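Local coordinates for designed Anbu Protein (Synthetic construct, PDB 5LOY), which is a consensus-designed Anbu (ancestral beta subunit) protein that forms a helical assembly and is probably a hydrolase of the proteasome family, at residues F36-I44 with R72-F80. Numbering follows the deposited sequence.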
ATOM      1  N   PHE A  36      19.360   6.423 -21.970  1.00 46.25           N
ATOM      2  CA  PHE A  36      19.770   6.718 -23.337  1.00 48.84           C
ATOM      3  C   PHE A  36      20.037   8.219 -23.382  1.00 47.66           C
ATOM      4  O   PHE A  36      19.140   9.016 -23.173  1.00 44.42           O
ATOM      5  CB  PHE A  36      18.666   6.278 -24.303  1.00 50.69           C
ATOM      6  CG  PHE A  36      18.240   4.856 -24.096  1.00 51.27           C
ATOM      7  CD1 PHE A  36      17.323   4.536 -23.118  1.00 50.21           C
ATOM      8  CD2 PHE A  36      18.815   3.818 -24.839  1.00 54.66           C
ATOM      9  CE1 PHE A  36      16.956   3.212 -22.896  1.00 51.15           C
ATOM     10  CE2 PHE A  36      18.458   2.483 -24.629  1.00 54.36           C
ATOM     11  CZ  PHE A  36      17.520   2.186 -23.652  1.00 53.64           C
ATOM     12  N   GLU A  37      21.290   8.584 -23.607  1.00 49.64           N
ATOM     13  CA  GLU A  37      21.732   9.957 -23.491  1.00 52.06           C
ATOM     14  C   GLU A  37      22.503  10.357 -24.760  1.00 53.94           C
ATOM     15  O   GLU A  37      23.387   9.622 -25.206  1.00 54.16           O
ATOM     16  CB  GLU A  37      22.615  10.118 -22.245  1.00 54.37           C
ATOM     17  CG  GLU A  37      23.118  11.551 -22.007  1.00 60.35           C
ATOM     18  CD  GLU A  37      24.156  11.697 -20.879  1.00 64.31           C
ATOM     19  OE1 GLU A  37      24.856  10.710 -20.561  1.00 69.58           O
ATOM     20  OE2 GLU A  37      24.284  12.808 -20.299  1.00 65.37           O
ATOM     21  N   VAL A  38      22.148  11.502 -25.352  1.00 54.37           N
ATOM     22  CA  VAL A  38      23.040  12.220 -26.274  1.00 56.12           C
ATOM     23  C   VAL A  38      23.301  13.574 -25.632  1.00 56.49           C
ATOM     24  O   VAL A  38      22.448  14.449 -25.661  1.00 54.42           O
ATOM     25  CB  VAL A  38      22.442  12.410 -27.676  1.00 57.55           C
ATOM     26  CG1 VAL A  38      23.405  13.190 -28.570  1.00 59.63           C
ATOM     27  CG2 VAL A  38      22.124  11.062 -28.294  1.00 57.28           C
ATOM     28  N   PRO A  39      24.479  13.740 -25.016  1.00 59.03           N
ATOM     29  CA  PRO A  39      24.669  14.922 -24.159  1.00 59.25           C
ATOM     30  C   PRO A  39      24.523  16.204 -24.966  1.00 61.30           C
ATOM     31  O   PRO A  39      25.097  16.309 -26.046  1.00 61.48           O
ATOM     32  CB  PRO A  39      26.098  14.756 -23.627  1.00 60.88           C
ATOM     33  CG  PRO A  39      26.451  13.319 -23.865  1.00 60.98           C
ATOM     34  CD  PRO A  39      25.708  12.928 -25.110  1.00 60.86           C
ATOM     35  N   GLY A  40      23.726  17.139 -24.451  1.00 61.33           N
ATOM     36  CA  GLY A  40      23.401  18.366 -25.163  1.00 62.70           C
ATOM     37  C   GLY A  40      22.276  18.288 -26.198  1.00 63.36           C
ATOM     38  O   GLY A  40      21.946  19.311 -26.790  1.00 65.16           O
ATOM     39  N   GLU A  41      21.694  17.109 -26.449  1.00 62.10           N
ATOM     40  CA  GLU A  41      20.524  17.002 -27.338  1.00 63.58           C
ATOM     41  C   GLU A  41      19.341  16.251 -26.668  1.00 58.83           C
ATOM     42  O   GLU A  41      18.201  16.684 -26.843  1.00 60.72           O
ATOM     43  CB  GLU A  41      20.867  16.478 -28.765  1.00 68.12           C
ATOM     44  CG  GLU A  41      20.301  15.074 -29.146  1.00 72.77           C
ATOM     45  CD  GLU A  41      18.917  14.998 -29.908  1.00 75.56           C
ATOM     46  OE1 GLU A  41      17.899  15.712 -29.633  1.00 72.30           O
ATOM     47  OE2 GLU A  41      18.827  14.123 -30.808  1.00 79.55           O
ATOM     48  N   ARG A  42      19.579  15.179 -25.905  1.00 54.30           N
ATOM     49  CA  ARG A  42      18.481  14.498 -25.182  1.00 51.43           C
ATOM     50  C   ARG A  42      18.928  13.558 -24.070  1.00 48.23           C
ATOM     51  O   ARG A  42      20.014  13.016 -24.100  1.00 48.78           O
ATOM     52  CB  ARG A  42      17.634  13.656 -26.144  1.00 51.96           C
ATOM     53  CG  ARG A  42      18.386  12.464 -26.738  1.00 53.63           C
ATOM     54  CD  ARG A  42      17.541  11.626 -27.677  1.00 53.60           C
ATOM     55  NE  ARG A  42      17.012  12.440 -28.759  1.00 56.64           N
ATOM     56  CZ  ARG A  42      15.962  12.147 -29.521  1.00 58.08           C
ATOM     57  NH1 ARG A  42      15.275  11.024 -29.357  1.00 59.36           N
ATOM     58  NH2 ARG A  42      15.585  12.999 -30.453  1.00 57.57           N
ATOM     59  N   VAL A  43      18.037  13.347 -23.121  1.00 45.43           N
ATOM     60  CA  VAL A  43      18.175  12.325 -22.106  1.00 43.93           C
ATOM     61  C   VAL A  43      16.854  11.579 -21.991  1.00 41.81           C
ATOM     62  O   VAL A  43      15.815  12.195 -21.797  1.00 40.05           O
ATOM     63  CB  VAL A  43      18.476  12.931 -20.728  1.00 43.88           C
ATOM     64  CG1 VAL A  43      18.566  11.848 -19.670  1.00 42.30           C
ATOM     65  CG2 VAL A  43      19.761  13.718 -20.762  1.00 46.58           C
ATOM     66  N   ILE A  44      16.902  10.253 -22.103  1.00 41.92           N
ATOM     67  CA  ILE A  44      15.714   9.406 -21.947  1.00 41.38           C
ATOM     68  C   ILE A  44      15.978   8.301 -20.941  1.00 39.37           C
ATOM     69  O   ILE A  44      16.994   7.623 -21.032  1.00 41.44           O
ATOM     70  CB  ILE A  44      15.337   8.786 -23.289  1.00 42.73           C
ATOM     71  CG1 ILE A  44      14.850   9.889 -24.219  1.00 44.96           C
ATOM     72  CG2 ILE A  44      14.248   7.741 -23.108  1.00 41.76           C
ATOM     73  CD1 ILE A  44      14.674   9.419 -25.633  1.00 47.74           C
ATOM     74  N   ARG A  72      14.410   4.294 -33.377  1.00 82.83           N
ATOM     75  CA  ARG A  72      15.205   3.947 -32.172  1.00 72.96           C
ATOM     76  C   ARG A  72      14.878   5.012 -31.103  1.00 65.66           C
ATOM     77  O   ARG A  72      14.462   6.137 -31.435  1.00 63.93           O
ATOM     78  CB  ARG A  72      16.724   3.885 -32.496  1.00 71.52           C
ATOM     79  N   LEU A  73      15.016   4.666 -29.827  1.00 58.86           N
ATOM     80  CA  LEU A  73      14.754   5.652 -28.771  1.00 55.00           C
ATOM     81  C   LEU A  73      15.621   6.922 -28.889  1.00 58.95           C
ATOM     82  O   LEU A  73      15.146   8.027 -28.595  1.00 58.57           O
ATOM     83  CB  LEU A  73      14.937   5.046 -27.380  1.00 50.99           C
ATOM     84  CG  LEU A  73      13.826   4.169 -26.797  1.00 48.38           C
ATOM     85  CD1 LEU A  73      14.184   3.767 -25.381  1.00 47.56           C
ATOM     86  CD2 LEU A  73      12.492   4.888 -26.807  1.00 48.58           C
ATOM     87  N   LEU A  74      16.885   6.769 -29.300  1.00 60.65           N
ATOM     88  CA  LEU A  74      17.774   7.923 -29.492  1.00 61.72           C
ATOM     89  C   LEU A  74      17.376   8.865 -30.647  1.00 63.15           C
ATOM     90  O   LEU A  74      17.782  10.028 -30.652  1.00 65.90           O
ATOM     91  CB  LEU A  74      19.221   7.466 -29.698  1.00 62.65           C
ATOM     92  CG  LEU A  74      19.936   6.855 -28.489  1.00 61.79           C
ATOM     93  CD1 LEU A  74      21.312   6.350 -28.897  1.00 62.84           C
ATOM     94  CD2 LEU A  74      20.058   7.858 -27.356  1.00 59.82           C
ATOM     95  N   THR A  75      16.598   8.381 -31.609  1.00 62.06           N
ATOM     96  CA  THR A  75      16.226   9.198 -32.771  1.00 65.34           C
ATOM     97  C   THR A  75      14.734   9.532 -32.864  1.00 63.09           C
ATOM     98  O   THR A  75      14.280  10.060 -33.871  1.00 65.14           O
ATOM     99  CB  THR A  75      16.616   8.482 -34.083  1.00 68.88           C
ATOM    100  OG1 THR A  75      15.802   7.311 -34.247  1.00 69.16           O
ATOM    101  CG2 THR A  75      18.098   8.089 -34.070  1.00 70.11           C
ATOM    102  N   ALA A  76      13.964   9.197 -31.844  1.00 58.49           N
ATOM    103  CA  ALA A  76      12.553   9.505 -31.857  1.00 56.37           C
ATOM    104  C   ALA A  76      12.354  11.010 -31.782  1.00 55.13           C
ATOM    105  O   ALA A  76      13.018  11.687 -31.017  1.00 53.88           O
ATOM    106  CB  ALA A  76      11.882   8.827 -30.691  1.00 55.44           C
ATOM    107  N   PRO A  77      11.436  11.546 -32.577  1.00 56.21           N
ATOM    108  CA  PRO A  77      11.282  13.000 -32.650  1.00 58.10           C
ATOM    109  C   PRO A  77      10.574  13.632 -31.446  1.00 57.39           C
ATOM    110  O   PRO A  77      10.617  14.841 -31.283  1.00 61.59           O
ATOM    111  CB  PRO A  77      10.450  13.200 -33.921  1.00 60.20           C
ATOM    112  CG  PRO A  77       9.657  11.935 -34.053  1.00 60.25           C
ATOM    113  CD  PRO A  77      10.493  10.832 -33.457  1.00 58.11           C
ATOM    114  N   SER A  78       9.907  12.840 -30.620  1.00 55.77           N
ATOM    115  CA  SER A  78       9.250  13.367 -29.418  1.00 53.71           C
ATOM    116  C   SER A  78       9.103  12.250 -28.400  1.00 49.81           C
ATOM    117  O   SER A  78       9.170  11.079 -28.745  1.00 49.31           O
ATOM    118  CB  SER A  78       7.878  13.973 -29.758  1.00 54.90           C
ATOM    119  OG  SER A  78       6.887  12.974 -29.906  1.00 54.18           O
ATOM    120  N   MET A  79       8.958  12.609 -27.136  1.00 48.58           N
ATOM    121  CA  MET A  79       8.774  11.608 -26.095  1.00 47.47           C
ATOM    122  C   MET A  79       7.490  10.814 -26.273  1.00 44.69           C
ATOM    123  O   MET A  79       7.427   9.665 -25.897  1.00 40.12           O
ATOM    124  CB  MET A  79       8.782  12.264 -24.722  1.00 49.65           C
ATOM    125  CG  MET A  79      10.175  12.688 -24.257  1.00 53.15           C
ATOM    126  SD  MET A  79      11.274  11.348 -23.737  1.00 52.19           S
ATOM    127  CE  MET A  79      10.143  10.127 -23.134  1.00 46.47           C
ATOM    128  N   PHE A  80       6.470  11.426 -26.855  1.00 44.95           N
ATOM    129  CA  PHE A  80       5.261  10.689 -27.185  1.00 43.84           C
ATOM    130  C   PHE A  80       5.600   9.554 -28.162  1.00 44.89           C
ATOM    131  O   PHE A  80       5.177   8.425 -27.947  1.00 44.21           O
ATOM    132  CB  PHE A  80       4.190  11.632 -27.749  1.00 44.71           C
ATOM    133  CG  PHE A  80       2.863  10.976 -28.014  1.00 44.98           C
ATOM    134  CD1 PHE A  80       2.611  10.346 -29.231  1.00 45.98           C
ATOM    135  CD2 PHE A  80       1.840  11.017 -27.057  1.00 43.65           C
ATOM    136  CE1 PHE A  80       1.385   9.747 -29.482  1.00 46.17           C
ATOM    137  CE2 PHE A  80       0.622  10.426 -27.307  1.00 43.28           C
ATOM    138  CZ  PHE A  80       0.392   9.792 -28.520  1.00 45.01           C
TER
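The backbones come nearest at Phe36 and Leu74, whose CA atoms lie 6.6 Å apart, where the hairpin of strands 33-38 and 42-50, with a classic beta bulge in which Val38 O accepts from both Glu41 N and Arg42 N, meets the loop leading into helix 79-94. The polar centre is Arg42, whose NH1 and NH2 both donate, each at 2.9 Å, to Ala76 O. That oxygen lies near the guanidinium plane, and NH1 approaches it on a lone pair. With CG between the backbone N and the carbonyl carbon (chi1 67°) and the chain bent at chi3, the guanidinium ends against the loop; NH1 adds a weak bond to Leu73 O, while Leu74 O sits over one face. Arg42 NE meets Glu41 OE2 at 3.2 Å in a salt bridge which, with the paired bonds to Ala76 O, probably limits rotation of the guanidinium. A leucine in place of Arg42 would probably leave Ala76 O without its two donors and Glu41 without its countercharge. Around this grip, Leu73 CD1 makes a CH-pi contact over the Phe36 ring, 4.0 Å from its centroid, and Leu74 CD2 touches both Phe36 CB and Val38 CG2. Met79 SD rests on Ile44 CG1 at 3.9 Å; both side chains also reach Leu114. The contact thus joins the edge hairpin of the five-stranded sheet to the loop entering helix 79-94, which packs on that sheet in the four-layer alpha-beta-beta-alpha fold of Ntn hydrolases such as proteasome subunits.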